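Local coordinates for protein putative alpha-L-fucosidase (Bacteroides thetaiotaomicron, PDB 3EYP) that is a family 29 glycoside hydrolase that probably hydrolyses alpha-L-fucosidic linkages, at residues Q58-Q61 against T62-A65; R271-V275 against R276-D280; Y282-S285 against V286-S290; H305-D308 against S309-A313. All coordinates share one frame; numbering follows the deposited sequence.

Contact 1 of 4, residues Q58-Q61 against T62-A65; sequences QWMQ and TLKA
T62 and Q58 meet through the first of four backbone hydrogen bonds that tie Q58-Q61 to T62-A65, one i to i+4 bond for each residue of the second segment. T62 N to Q58 O measures 3.2 Å, K64 N to M60 O 2.9 Å and A65 N to Q61 O 3.0 Å; the last is the straightest, with 170° at the hydrogen. L63 N to W59 O, at 3.3 Å, is weak. These bonds are those of an alpha-helix, here helix 56-65 on the outside of the parallel-stranded barrel. K64 CG lies 3.3 Å from M60 O, and the chain bends at chi2 (-76°) on its way to Y116 O, which its NZ hydrogen-bonds.

A water adds a second polar link: it donates to Q58 O and is hydrogen-bonded to T62 OG1 at 2.8 Å. T62 OG1 stands anti to the carbonyl carbon (chi1 -69°), a turn that sets the hydroxyl beside the backbone N, where it serves the water and also hydrogen-bonds S309 of helix 306-323.

Apolar contact is slight. M60 SD comes within 4.5 Å of L63 CD1, but both side chains pack mainly on other elements: M60 on helix 105-116 and L63 on strands 22-26 and 70-76.

Q58 O therefore takes both a backbone N-H and a water hydrogen. The chemistry implies a helix turn held by its main chain and one water, whose side chains are mostly spent on neighbouring elements: apolar groups toward strands and helix 105-116, polar ends toward Y116, S309, G302 and I304.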
# COMPACT_ATOMS: atom_id res chain seq x y z
N GLN A 58 -12.04 -18.82 -0.30
CA GLN A 58 -11.09 -19.11 -1.38
C GLN A 58 -10.20 -17.86 -1.60
O GLN A 58 -8.99 -17.95 -1.82
CB GLN A 58 -11.77 -19.51 -2.67
CG GLN A 58 -10.80 -19.95 -3.75
CD GLN A 58 -10.68 -18.97 -4.88
OE1 GLN A 58 -11.23 -17.89 -4.83
NE2 GLN A 58 -9.95 -19.34 -5.91
N TRP A 59 -10.82 -16.70 -1.52
CA TRP A 59 -10.13 -15.42 -1.71
C TRP A 59 -9.13 -15.30 -0.59
O TRP A 59 -8.03 -14.87 -0.85
CB TRP A 59 -11.03 -14.20 -1.67
CG TRP A 59 -12.22 -14.19 -2.58
CD1 TRP A 59 -12.63 -15.18 -3.44
CD2 TRP A 59 -13.18 -13.16 -2.66
NE1 TRP A 59 -13.76 -14.81 -4.08
CE2 TRP A 59 -14.13 -13.57 -3.63
CE3 TRP A 59 -13.29 -11.91 -2.06
CZ2 TRP A 59 -15.23 -12.78 -3.99
CZ3 TRP A 59 -14.39 -11.11 -2.40
CH2 TRP A 59 -15.35 -11.54 -3.39
N MET A 60 -9.53 -15.67 0.63
CA MET A 60 -8.65 -15.49 1.80
C MET A 60 -7.47 -16.45 1.72
O MET A 60 -6.38 -16.16 2.15
CB MET A 60 -9.34 -15.68 3.15
CG MET A 60 -10.38 -14.63 3.61
SD MET A 60 -10.10 -12.89 3.25
CE MET A 60 -11.49 -12.51 2.22
N GLN A 61 -7.69 -17.59 1.13
CA GLN A 61 -6.57 -18.59 1.00
C GLN A 61 -5.52 -18.08 0.04
O GLN A 61 -4.30 -18.22 0.23
CB GLN A 61 -7.12 -19.95 0.54
CG GLN A 61 -7.95 -20.63 1.60
CD GLN A 61 -9.04 -21.55 1.04
OE1 GLN A 61 -8.93 -22.06 -0.07
NE2 GLN A 61 -10.10 -21.77 1.84
N THR A 62 -5.99 -17.38 -0.98
CA THR A 62 -5.09 -16.68 -1.90
C THR A 62 -4.16 -15.70 -1.13
O THR A 62 -2.94 -15.67 -1.32
CB THR A 62 -5.86 -15.99 -3.05
OG1 THR A 62 -6.40 -17.01 -3.92
CG2 THR A 62 -4.94 -15.07 -3.92
N LEU A 63 -4.77 -14.92 -0.28
CA LEU A 63 -4.07 -13.91 0.49
C LEU A 63 -3.15 -14.53 1.49
O LEU A 63 -2.07 -14.00 1.74
CB LEU A 63 -5.01 -12.96 1.21
CG LEU A 63 -5.96 -12.19 0.30
CD1 LEU A 63 -6.65 -11.09 1.08
CD2 LEU A 63 -5.28 -11.64 -1.03
N LYS A 64 -3.57 -15.62 2.12
CA LYS A 64 -2.70 -16.29 3.09
C LYS A 64 -1.41 -16.72 2.39
O LYS A 64 -0.31 -16.42 2.84
CB LYS A 64 -3.37 -17.50 3.74
CG LYS A 64 -4.41 -17.10 4.66
CD LYS A 64 -3.84 -16.59 5.97
CE LYS A 64 -4.95 -16.30 6.97
NZ LYS A 64 -4.37 -15.81 8.24
N ALA A 65 -1.57 -17.41 1.27
CA ALA A 65 -0.42 -17.94 0.55
C ALA A 65 0.45 -16.82 0.03
O ALA A 65 1.62 -17.03 -0.33
CB ALA A 65 -0.82 -18.82 -0.63
O HOH W 1 -6.60 -19.68 -3.21

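Contact 2 of 4, residues R271-V275 against R276-D280; sequences RVKSV and RELWD
A capping box opens helix 275-283, with S274 at the N-cap and E277 three residues on, each side chain bonding the backbone N-H of the other. S274 OG accepts from E277 N at 3.0 Å with an angle of 158° at the hydrogen. In return E277 OE2 accepts from S274 N at 2.9 Å, almost straight at 174°; the donor reaches the anti side of the carboxylate and stands somewhat out of its plane.

The torsions account for both halves. S274 OG sits between its backbone N and carbonyl carbon (chi1 70°), which turns it toward the first turn of the helix, while the extended E277 chain carries its carboxylate back to the S274 amide. The serine hydroxyl lies alongside this chain, with OG 3.2 Å from E277 CG. Ordinary helical bonds follow from L278 N to S274 O (3.0 Å) and from W279 N to V275 O (2.8 Å).

K273 crosses E277 at about a right angle and touches it with its aliphatic root, CB being 3.8 Å from E277 OE2. Its CB also meets L278 CD2 at 4.1 Å. The ammonium travels away: NZ is 6.7 Å from E277 OE2 and hydrogen-bonds S257 O instead, so no salt bridge joins the pair. V275 packs on L314 of helix 306-323.

Two amides at the start of the helix thus gain side-chain acceptors. The negative carboxylate at this end would probably also interact favourably with the helix dipole, steadying the point where the incoming loop turns into the helix.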
# COMPACT_ATOMS: atom_id res chain seq x y z
N ARG A 271 -2.98 -12.95 -19.43
CA ARG A 271 -2.30 -11.63 -19.36
C ARG A 271 -2.05 -11.16 -17.93
O ARG A 271 -1.91 -9.95 -17.66
CB ARG A 271 -3.14 -10.56 -20.06
CG ARG A 271 -3.45 -10.83 -21.53
CD ARG A 271 -2.25 -10.60 -22.39
NE ARG A 271 -2.54 -11.05 -23.74
CZ ARG A 271 -3.11 -10.28 -24.67
NH1 ARG A 271 -3.42 -9.01 -24.39
NH2 ARG A 271 -3.34 -10.76 -25.89
N VAL A 272 -2.06 -12.09 -17.01
CA VAL A 272 -1.71 -11.77 -15.62
C VAL A 272 -0.24 -11.38 -15.53
O VAL A 272 0.65 -11.97 -16.15
CB VAL A 272 -1.98 -12.97 -14.64
CG1 VAL A 272 -1.52 -12.62 -13.22
CG2 VAL A 272 -3.48 -13.40 -14.61
N LYS A 273 0.02 -10.38 -14.74
CA LYS A 273 1.38 -9.92 -14.57
C LYS A 273 2.26 -11.06 -14.10
O LYS A 273 1.88 -11.91 -13.29
CB LYS A 273 1.44 -8.72 -13.62
CG LYS A 273 0.93 -7.45 -14.31
CD LYS A 273 0.76 -6.30 -13.33
CE LYS A 273 0.54 -4.99 -14.07
NZ LYS A 273 -0.87 -4.82 -14.35
N SER A 274 3.48 -11.05 -14.61
CA SER A 274 4.43 -12.11 -14.29
C SER A 274 4.98 -11.86 -12.89
O SER A 274 4.87 -10.77 -12.38
CB SER A 274 5.57 -12.11 -15.31
OG SER A 274 6.38 -10.95 -15.12
N VAL A 275 5.55 -12.89 -12.29
CA VAL A 275 6.16 -12.77 -10.96
C VAL A 275 7.25 -11.70 -10.96
O VAL A 275 7.34 -10.89 -10.04
CB VAL A 275 6.73 -14.15 -10.45
CG1 VAL A 275 7.43 -14.04 -9.11
CG2 VAL A 275 5.61 -15.18 -10.43
N ARG A 276 8.06 -11.71 -12.02
CA ARG A 276 9.10 -10.70 -12.20
C ARG A 276 8.55 -9.28 -12.26
O ARG A 276 9.11 -8.39 -11.66
CB ARG A 276 9.97 -10.94 -13.43
CG ARG A 276 11.22 -11.71 -13.07
CD ARG A 276 12.00 -12.18 -14.30
NE ARG A 276 13.08 -11.27 -14.70
CZ ARG A 276 14.00 -10.76 -13.88
NH1 ARG A 276 13.98 -11.01 -12.57
NH2 ARG A 276 14.94 -9.95 -14.38
N GLU A 277 7.44 -9.11 -12.97
CA GLU A 277 6.72 -7.82 -13.04
C GLU A 277 6.24 -7.38 -11.66
O GLU A 277 6.39 -6.23 -11.26
CB GLU A 277 5.56 -7.86 -14.03
CG GLU A 277 6.09 -7.78 -15.46
CD GLU A 277 5.10 -8.10 -16.59
OE1 GLU A 277 5.37 -7.59 -17.71
OE2 GLU A 277 4.09 -8.82 -16.41
N LEU A 278 5.72 -8.35 -10.89
CA LEU A 278 5.20 -8.04 -9.55
C LEU A 278 6.32 -7.70 -8.55
O LEU A 278 6.17 -6.90 -7.65
CB LEU A 278 4.34 -9.21 -9.04
CG LEU A 278 3.01 -9.36 -9.84
CD1 LEU A 278 2.37 -10.71 -9.44
CD2 LEU A 278 2.06 -8.10 -9.61
N TRP A 279 7.46 -8.36 -8.76
CA TRP A 279 8.64 -8.10 -7.96
C TRP A 279 9.11 -6.67 -8.22
O TRP A 279 9.46 -5.94 -7.31
CB TRP A 279 9.75 -9.13 -8.30
CG TRP A 279 11.11 -8.85 -7.77
CD1 TRP A 279 12.27 -8.87 -8.49
CD2 TRP A 279 11.47 -8.57 -6.42
NE1 TRP A 279 13.34 -8.61 -7.66
CE2 TRP A 279 12.88 -8.45 -6.38
CE3 TRP A 279 10.75 -8.45 -5.22
CZ2 TRP A 279 13.57 -8.17 -5.21
CZ3 TRP A 279 11.43 -8.16 -4.06
CH2 TRP A 279 12.84 -8.04 -4.06
N ASP A 280 9.06 -6.28 -9.48
CA ASP A 280 9.42 -4.92 -9.86
C ASP A 280 8.50 -3.94 -9.14
O ASP A 280 8.90 -2.97 -8.53
CB ASP A 280 9.23 -4.69 -11.36
CG ASP A 280 10.29 -5.34 -12.20
OD1 ASP A 280 11.28 -5.81 -11.61
OD2 ASP A 280 10.17 -5.30 -13.45

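Contact 3 of 4, residues Y282-S285 against V286-S290; sequences YCTS and VGRNS
V286 lies over one face of the Y282 ring, the closely packed side of this contact. Its CB stands 3.9 Å from the ring centroid, 18° off the normal, a CH-pi contact; the two methyls extend it, CG1 to CZ and CG2 to CE1 each at 3.6 Å. With CG anti to the backbone N (chi1 -180°), Y282 presents this face to the valine. Its OH hydrogen-bonds a bound glycerol, probably from the crystallisation liquor.

The main chain closes the helix end and turn: G287 N gives a bond to Y282 O at 3.0 Å in the carbonyl plane, and S285 O takes R288 N at 3.0 Å from above its carbonyl plane.

The other side is nearer solvent, T284 and R288 being partly exposed. They run side by side, T284 CG2 sitting 3.6 Å from R288 CZ over the centre of the guanidinium, while R288 NH1 hydrogen-bonds A216 O. A leucine in place of R288 would probably leave A216 O without this donor and the T284 methyl without the flat group it lies on. A type I turn from S285 to R288 follows the C-terminal end of helix 275-283 and leads into strand 291-295, the helix-to-strand connection of a TIM-barrel-like fold.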
# COMPACT_ATOMS: atom_id res chain seq x y z
N TYR A 282 6.58 -4.48 -6.50
CA TYR A 282 6.83 -4.57 -5.07
C TYR A 282 7.98 -3.58 -4.72
O TYR A 282 7.94 -2.81 -3.74
CB TYR A 282 7.21 -6.01 -4.66
CG TYR A 282 7.48 -6.18 -3.17
CD1 TYR A 282 6.45 -6.43 -2.26
CD2 TYR A 282 8.78 -6.06 -2.66
CE1 TYR A 282 6.71 -6.54 -0.89
CE2 TYR A 282 9.05 -6.17 -1.31
CZ TYR A 282 8.02 -6.42 -0.43
OH TYR A 282 8.28 -6.59 0.89
N CYS A 283 9.01 -3.60 -5.54
CA CYS A 283 10.22 -2.80 -5.23
C CYS A 283 10.01 -1.31 -5.42
O CYS A 283 10.62 -0.46 -4.75
CB CYS A 283 11.42 -3.30 -6.04
SG CYS A 283 12.11 -4.88 -5.44
N THR A 284 9.07 -1.00 -6.27
CA THR A 284 8.70 0.41 -6.56
C THR A 284 7.47 0.87 -5.84
O THR A 284 6.96 1.93 -6.12
CB THR A 284 8.58 0.70 -8.10
OG1 THR A 284 7.50 -0.10 -8.64
CG2 THR A 284 9.86 0.36 -8.79
N SER A 285 7.10 0.11 -4.81
CA SER A 285 6.03 0.49 -3.88
C SER A 285 6.43 0.26 -2.45
O SER A 285 6.83 1.18 -1.74
CB SER A 285 4.70 -0.31 -4.17
OG SER A 285 4.94 -1.73 -4.19
N VAL A 286 6.36 -0.98 -2.04
CA VAL A 286 6.84 -1.33 -0.74
C VAL A 286 8.33 -0.87 -0.57
O VAL A 286 8.73 -0.40 0.49
CB VAL A 286 6.63 -2.88 -0.39
CG1 VAL A 286 7.28 -3.20 0.97
CG2 VAL A 286 5.12 -3.31 -0.41
N GLY A 287 9.11 -0.98 -1.63
CA GLY A 287 10.53 -0.62 -1.56
C GLY A 287 10.83 0.85 -1.89
O GLY A 287 11.95 1.20 -2.15
N ARG A 288 9.78 1.68 -1.96
CA ARG A 288 9.89 3.11 -2.07
C ARG A 288 8.95 3.83 -1.12
O ARG A 288 8.16 4.69 -1.50
CB ARG A 288 9.63 3.61 -3.52
CG ARG A 288 10.54 3.06 -4.60
CD ARG A 288 10.21 3.69 -5.97
NE ARG A 288 11.23 3.32 -6.94
CZ ARG A 288 11.22 3.67 -8.21
NH1 ARG A 288 10.21 4.37 -8.69
NH2 ARG A 288 12.21 3.31 -9.00
N ASN A 289 8.98 3.40 0.12
CA ASN A 289 8.35 4.12 1.21
C ASN A 289 6.83 4.26 1.07
O ASN A 289 6.23 5.26 1.43
CB ASN A 289 9.01 5.50 1.44
CG ASN A 289 8.52 6.19 2.70
OD1 ASN A 289 8.26 5.53 3.69
ND2 ASN A 289 8.42 7.51 2.67
N SER A 290 6.25 3.21 0.51
CA SER A 290 4.83 3.14 0.23
C SER A 290 4.28 1.76 0.63
O SER A 290 4.91 1.01 1.40
CB SER A 290 4.59 3.39 -1.27
OG SER A 290 3.22 3.47 -1.62

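Contact 4 of 4, residues H305-D308 against S309-A313; sequences HSTD and SLHAA
T307 lays its CG2 methyl over one face of the H311 imidazole, 3.8 Å from the ring centroid and 22° off its normal, a CH-pi contact displaced toward the rim. The nearest ring atom is NE2, at 3.6 Å from T307 CG2. The two side chains lie side by side and point the same way: the methyl stands anti to the T307 backbone N, which brings it against the ring face one turn on. H311 ND1 is hydrogen-bonded to K273 O, which would limit rotation of the ring, while T307 CG2 packs on one face. Were H311 an alanine, K273 O would probably lose this partner and the T307 methyl the ring it packs on.

This is the first part of helix 306-323, with H305 at the N-cap, in the region matching the family 29 alpha-L-fucosidase (TIM-barrel) fold. H311 N to T307 O is the straightest backbone bond, 3.0 Å and 177°, while L310 N to S306 O is shorter at 2.8 Å. S309 N reaches H305 O at 3.0 Å.

D308 OD2 forms a salt bridge with R259 of the loop after strand 253-257; OD1 lies at the edge of the H305 ring, in its plane.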
# COMPACT_ATOMS: atom_id res chain seq x y z
N HIS A 305 -8.89 -16.32 -9.89
CA HIS A 305 -8.23 -17.18 -10.88
C HIS A 305 -6.90 -17.76 -10.36
O HIS A 305 -6.09 -17.13 -9.63
CB HIS A 305 -8.06 -16.46 -12.24
CG HIS A 305 -7.58 -17.34 -13.35
ND1 HIS A 305 -8.31 -18.41 -13.82
CD2 HIS A 305 -6.47 -17.26 -14.12
CE1 HIS A 305 -7.63 -19.00 -14.79
NE2 HIS A 305 -6.52 -18.31 -15.01
N SER A 306 -6.67 -18.96 -10.81
CA SER A 306 -5.44 -19.69 -10.46
C SER A 306 -4.16 -18.97 -10.75
O SER A 306 -3.23 -18.93 -9.95
CB SER A 306 -5.42 -21.08 -11.12
OG SER A 306 -5.56 -21.10 -12.53
N THR A 307 -4.07 -18.39 -11.92
CA THR A 307 -2.81 -17.72 -12.29
C THR A 307 -2.52 -16.58 -11.33
O THR A 307 -1.41 -16.39 -10.84
CB THR A 307 -2.83 -17.27 -13.73
OG1 THR A 307 -3.10 -18.40 -14.54
CG2 THR A 307 -1.49 -16.67 -14.15
N ASP A 308 -3.55 -15.81 -11.06
CA ASP A 308 -3.44 -14.64 -10.19
C ASP A 308 -2.89 -15.09 -8.86
O ASP A 308 -1.99 -14.49 -8.26
CB ASP A 308 -4.84 -14.01 -9.95
CG ASP A 308 -5.57 -13.63 -11.25
OD1 ASP A 308 -5.43 -14.37 -12.23
OD2 ASP A 308 -6.32 -12.61 -11.28
N SER A 309 -3.51 -16.15 -8.38
CA SER A 309 -3.15 -16.74 -7.09
C SER A 309 -1.71 -17.28 -7.05
O SER A 309 -0.95 -17.10 -6.03
CB SER A 309 -4.14 -17.83 -6.66
OG SER A 309 -5.43 -17.32 -6.35
N LEU A 310 -1.34 -17.91 -8.15
CA LEU A 310 -0.01 -18.54 -8.30
C LEU A 310 1.10 -17.49 -8.22
O LEU A 310 2.07 -17.61 -7.49
CB LEU A 310 0.10 -19.23 -9.66
CG LEU A 310 1.45 -19.91 -9.95
CD1 LEU A 310 1.71 -20.97 -8.91
CD2 LEU A 310 1.44 -20.44 -11.38
N HIS A 311 0.95 -16.47 -9.06
CA HIS A 311 1.94 -15.42 -9.18
C HIS A 311 2.18 -14.64 -7.89
O HIS A 311 3.30 -14.32 -7.59
CB HIS A 311 1.61 -14.49 -10.36
CG HIS A 311 1.78 -15.16 -11.70
ND1 HIS A 311 1.77 -14.47 -12.89
CD2 HIS A 311 1.93 -16.47 -12.02
CE1 HIS A 311 1.91 -15.33 -13.89
NE2 HIS A 311 2.00 -16.55 -13.39
N ALA A 312 1.09 -14.31 -7.20
CA ALA A 312 1.10 -13.76 -5.86
C ALA A 312 1.78 -14.67 -4.83
O ALA A 312 2.57 -14.22 -3.96
CB ALA A 312 -0.35 -13.43 -5.38
N ALA A 313 1.48 -15.95 -4.92
CA ALA A 313 2.14 -16.94 -4.01
C ALA A 313 3.67 -17.01 -4.26
O ALA A 313 4.47 -17.03 -3.35
CB ALA A 313 1.48 -18.36 -4.10

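Overall arrangement
Contact 3 is the buried one, its centre about 8 Å from that of the chain; contacts 1, 2 and 4 lie 17 to 19 Å out and are partly buried. Contacts 2 and 3 take opposite ends of helix 275-283, so the same helix begins with a polar side-chain cap and finishes in a ring-valine contact and a turn. Contact 4 touches contacts 1 and 2 and is joined to each by a probable hydrogen bond. Contact 1 is an ordinary helical turn; contacts 2 and 4 begin their helices, contact 2 with a capping box; contact 3 leaves one.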